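Local coordinates for cellulose-binding protein (Saccharophagus degradans, PDB 2YHG) that probably acts in carbohydrate metabolism through a nucleoside hydrolase-like domain, within a longer protein that probably binds polysaccharide, at residues K71-T76 against V111-Y117. Numbering follows the deposited sequence.
Sequences KSTSNT and VMGQRGY. With EDO (1,2-ethanediol), chain J.
In the nucleoside hydrolase-like domain the loop after strand 58-64 meets the end of the neighbouring parallel strand 110-112 and the loop that follows it, Lys71 packing on Tyr117 and Thr73 on Met112. The segments run antiparallel (173° between end-to-end directions), yet one direct hydrogen bond joins them, Thr73 N to Arg115 O at 3.2 Å. Water bridges the other backbone approach, accepting from Tyr117 N and donating to Lys71 O. A second water donates to Arg115 O and also bonds Ser72 OG, so that carbonyl receives two hydrogen bonds. At one end the extended Lys71 chain lies over a face of the Tyr117 ring: CE stands 3.8 Å from the ring centroid in a CH-pi contact, and NZ, 4.3 Å from that centroid, makes a cation-pi interaction. Tyr117 OH bonds Glu287. At the other end Met112, folded at chi2 (-63°) and chi3 (-65°), brings SD to 3.5 Å from Thr76 CG2, while its CE meets Thr73 CG2 tip to tip at 3.7 Å. Ethanediol, probably from the crystallisation liquor, accepts from Arg115 N (O1) and NE (O2). Thr73's side chain lies about 12 Å from the calcium, at the C-terminal edge of the parallel sheet, consistent with nucleoside hydrolases' calcium site.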
ATOM      1  N   LYS A  71       9.856  21.724  -6.282  1.00  7.03           N
ATOM      2  CA  LYS A  71      10.816  21.964  -5.219  1.00  6.87           C
ATOM      3  C   LYS A  71      10.370  22.921  -4.145  1.00  7.30           C
ATOM      4  O   LYS A  71      11.055  23.047  -3.129  1.00  8.59           O
ATOM      5  CB  LYS A  71      12.174  22.366  -5.798  1.00  7.74           C
ATOM      6  CG  LYS A  71      12.870  21.224  -6.525  1.00  7.44           C
ATOM      7  CD  LYS A  71      14.288  21.562  -6.904  1.00  8.26           C
ATOM      8  CE  LYS A  71      15.032  20.345  -7.360  1.00  8.34           C
ATOM      9  NZ  LYS A  71      16.465  20.639  -7.656  1.00 10.36           N
ATOM     10  N   SER A  72       9.240  23.581  -4.340  1.00  7.75           N
ATOM     11  CA  SER A  72       8.694  24.500  -3.345  0.50  7.79           C
ATOM     12  C   SER A  72       7.188  24.281  -3.250  1.00  8.15           C
ATOM     13  O   SER A  72       6.534  24.059  -4.263  1.00  9.45           O
ATOM     14  CB  SER A  72       8.997  25.939  -3.769  0.50  8.67           C
ATOM     15  OG  SER A  72       8.488  26.885  -2.843  0.50  8.11           O
ATOM     16  N   THR A  73       6.659  24.407  -2.048  1.00  7.66           N
ATOM     17  CA  THR A  73       5.221  24.388  -1.866  1.00  7.35           C
ATOM     18  C   THR A  73       4.872  25.302  -0.664  1.00  7.81           C
ATOM     19  O   THR A  73       5.737  25.610   0.144  1.00  8.95           O
ATOM     20  CB  THR A  73       4.727  22.961  -1.679  1.00  7.89           C
ATOM     21  OG1 THR A  73       3.315  22.960  -1.804  1.00  8.96           O
ATOM     22  CG2 THR A  73       5.182  22.330  -0.391  1.00  9.18           C
ATOM     23  N   SER A  74       3.622  25.729  -0.612  1.00  7.54           N
ATOM     24  CA  SER A  74       3.228  26.738   0.362  1.00  8.10           C
ATOM     25  C   SER A  74       1.922  26.496   1.090  1.00  8.42           C
ATOM     26  O   SER A  74       1.705  27.153   2.089  1.00 11.14           O
ATOM     27  CB  SER A  74       3.184  28.104  -0.261  1.00 11.38           C
ATOM     28  OG  SER A  74       2.253  28.173  -1.295  1.00 15.00           O
ATOM     29  N   ASN A  75       1.032  25.658   0.600  1.00  7.34           N
ATOM     30  CA  ASN A  75      -0.257  25.479   1.253  1.00  7.34           C
ATOM     31  C   ASN A  75      -0.824  24.123   0.856  1.00  7.56           C
ATOM     32  O   ASN A  75      -0.227  23.407   0.037  1.00  7.96           O
ATOM     33  CB  ASN A  75      -1.210  26.625   0.862  1.00  8.05           C
ATOM     34  CG  ASN A  75      -1.450  26.678  -0.619  1.00  8.92           C
ATOM     35  OD1 ASN A  75      -1.975  25.719  -1.178  1.00  9.57           O
ATOM     36  ND2 ASN A  75      -0.982  27.724  -1.280  1.00 10.12           N
ATOM     37  N   THR A  76      -1.936  23.746   1.478  1.00  7.60           N
ATOM     38  CA  THR A  76      -2.568  22.469   1.261  1.00  7.49           C
ATOM     39  C   THR A  76      -3.805  22.539   0.348  1.00  7.98           C
ATOM     40  O   THR A  76      -4.700  21.704   0.441  1.00  8.31           O
ATOM     41  CB  THR A  76      -2.946  21.755   2.588  1.00  8.01           C
ATOM     42  OG1 THR A  76      -3.908  22.536   3.296  1.00  8.57           O
ATOM     43  CG2 THR A  76      -1.752  21.526   3.459  1.00  8.58           C
ATOM     44  N   VAL A 111      -1.849  18.421   6.597  1.00  7.69           N
ATOM     45  CA  VAL A 111      -0.862  19.363   7.086  1.00  8.01           C
ATOM     46  C   VAL A 111       0.275  19.545   6.092  1.00  7.24           C
ATOM     47  O   VAL A 111       0.472  18.691   5.216  1.00  7.64           O
ATOM     48  CB  VAL A 111      -0.300  18.966   8.484  1.00  8.77           C
ATOM     49  CG1 VAL A 111      -1.434  18.809   9.519  1.00 10.75           C
ATOM     50  CG2 VAL A 111       0.550  17.681   8.416  1.00  9.39           C
ATOM     51  N   MET A 112       1.045  20.611   6.285  1.00  7.12           N
ATOM     52  CA  MET A 112       2.238  20.854   5.520  1.00  7.15           C
ATOM     53  C   MET A 112       3.424  20.088   6.062  1.00  6.88           C
ATOM     54  O   MET A 112       3.673  20.091   7.264  1.00  7.74           O
ATOM     55  CB  MET A 112       2.570  22.329   5.532  1.00  7.91           C
ATOM     56  CG  MET A 112       1.565  23.212   4.820  1.00  8.10           C
ATOM     57  SD  MET A 112       1.383  22.919   3.058  1.00  9.01           S
ATOM     58  CE  MET A 112       2.988  23.376   2.447  1.00 11.60           C
ATOM     59  N   GLY A 113       4.215  19.534   5.166  1.00  6.96           N
ATOM     60  CA  GLY A 113       5.532  18.994   5.440  1.00  6.87           C
ATOM     61  C   GLY A 113       6.612  19.976   5.064  1.00  6.44           C
ATOM     62  O   GLY A 113       6.432  21.192   5.139  1.00  7.54           O
ATOM     63  N   GLN A 114       7.760  19.460   4.629  1.00  6.44           N
ATOM     64  CA  GLN A 114       8.856  20.373   4.261  1.00  6.58           C
ATOM     65  C   GLN A 114       8.418  21.188   3.043  1.00  6.40           C
ATOM     66  O   GLN A 114       7.845  20.642   2.077  1.00  6.92           O
ATOM     67  CB  GLN A 114      10.138  19.633   3.925  1.00  6.56           C
ATOM     68  CG  GLN A 114      10.605  18.628   4.978  1.00  7.16           C
ATOM     69  CD  GLN A 114      10.548  19.176   6.389  1.00  7.16           C
ATOM     70  OE1 GLN A 114       9.664  18.829   7.166  1.00  8.02           O
ATOM     71  NE2 GLN A 114      11.473  20.039   6.732  1.00  7.99           N
ATOM     72  N   ARG A 115       8.751  22.485   3.059  1.00  7.09           N
ATOM     73  CA  ARG A 115       8.359  23.411   1.995  1.00  7.13           C
ATOM     74  C   ARG A 115       9.434  23.589   0.944  1.00  7.10           C
ATOM     75  O   ARG A 115       9.168  24.212  -0.081  1.00  7.81           O
ATOM     76  CB  ARG A 115       7.950  24.747   2.570  1.00  8.63           C
ATOM     77  CG  ARG A 115       6.727  24.664   3.433  1.00 11.33           C
ATOM     78  CD  ARG A 115       6.339  26.023   4.001  1.00 15.00           C
ATOM     79  NE  ARG A 115       7.351  26.542   4.914  1.00 14.67           N
ATOM     80  CZ  ARG A 115       7.515  27.827   5.196  1.00 17.72           C
ATOM     81  NH1 ARG A 115       6.765  28.719   4.595  1.00 23.85           N
ATOM     82  NH2 ARG A 115       8.343  28.195   6.163  1.00 23.07           N
ATOM     83  N   GLY A 116      10.635  23.087   1.206  1.00  7.00           N
ATOM     84  CA  GLY A 116      11.750  23.129   0.278  1.00  7.16           C
ATOM     85  C   GLY A 116      12.251  21.751  -0.043  1.00  6.82           C
ATOM     86  O   GLY A 116      11.742  20.742   0.464  1.00  6.97           O
ATOM     87  N   TYR A 117      13.279  21.691  -0.895  1.00  7.27           N
ATOM     88  CA  TYR A 117      13.692  20.452  -1.529  1.00  6.37           C
ATOM     89  C   TYR A 117      14.775  19.673  -0.779  1.00  5.94           C
ATOM     90  O   TYR A 117      15.812  20.211  -0.399  1.00  7.36           O
ATOM     91  CB  TYR A 117      14.204  20.761  -2.944  1.00  7.22           C
ATOM     92  CG  TYR A 117      14.836  19.557  -3.595  1.00  6.89           C
ATOM     93  CD1 TYR A 117      14.058  18.483  -4.009  1.00  6.67           C
ATOM     94  CD2 TYR A 117      16.203  19.446  -3.733  1.00  7.35           C
ATOM     95  CE1 TYR A 117      14.638  17.317  -4.519  1.00  6.78           C
ATOM     96  CE2 TYR A 117      16.803  18.303  -4.250  1.00  8.58           C
ATOM     97  CZ  TYR A 117      16.009  17.224  -4.596  1.00  7.27           C
ATOM     98  OH  TYR A 117      16.552  16.027  -5.036  1.00  8.82           O
TER
HETATM   99  C1  EDO J1942      10.216  23.571   6.625  1.00 16.75           C
HETATM  100  O1  EDO J1942      10.079  23.880   5.249  1.00 12.20           O
HETATM  101  C2  EDO J1942       8.869  23.574   7.289  1.00 25.93           C
HETATM  102  O2  EDO J1942       8.268  24.857   7.119  1.00 21.25           O
HETATM  103  O   HOH W   1      13.533  24.133  -2.517  1.00 11.40           O
HETATM  104  O   HOH W   2      10.347  26.589  -0.687  1.00 18.52           O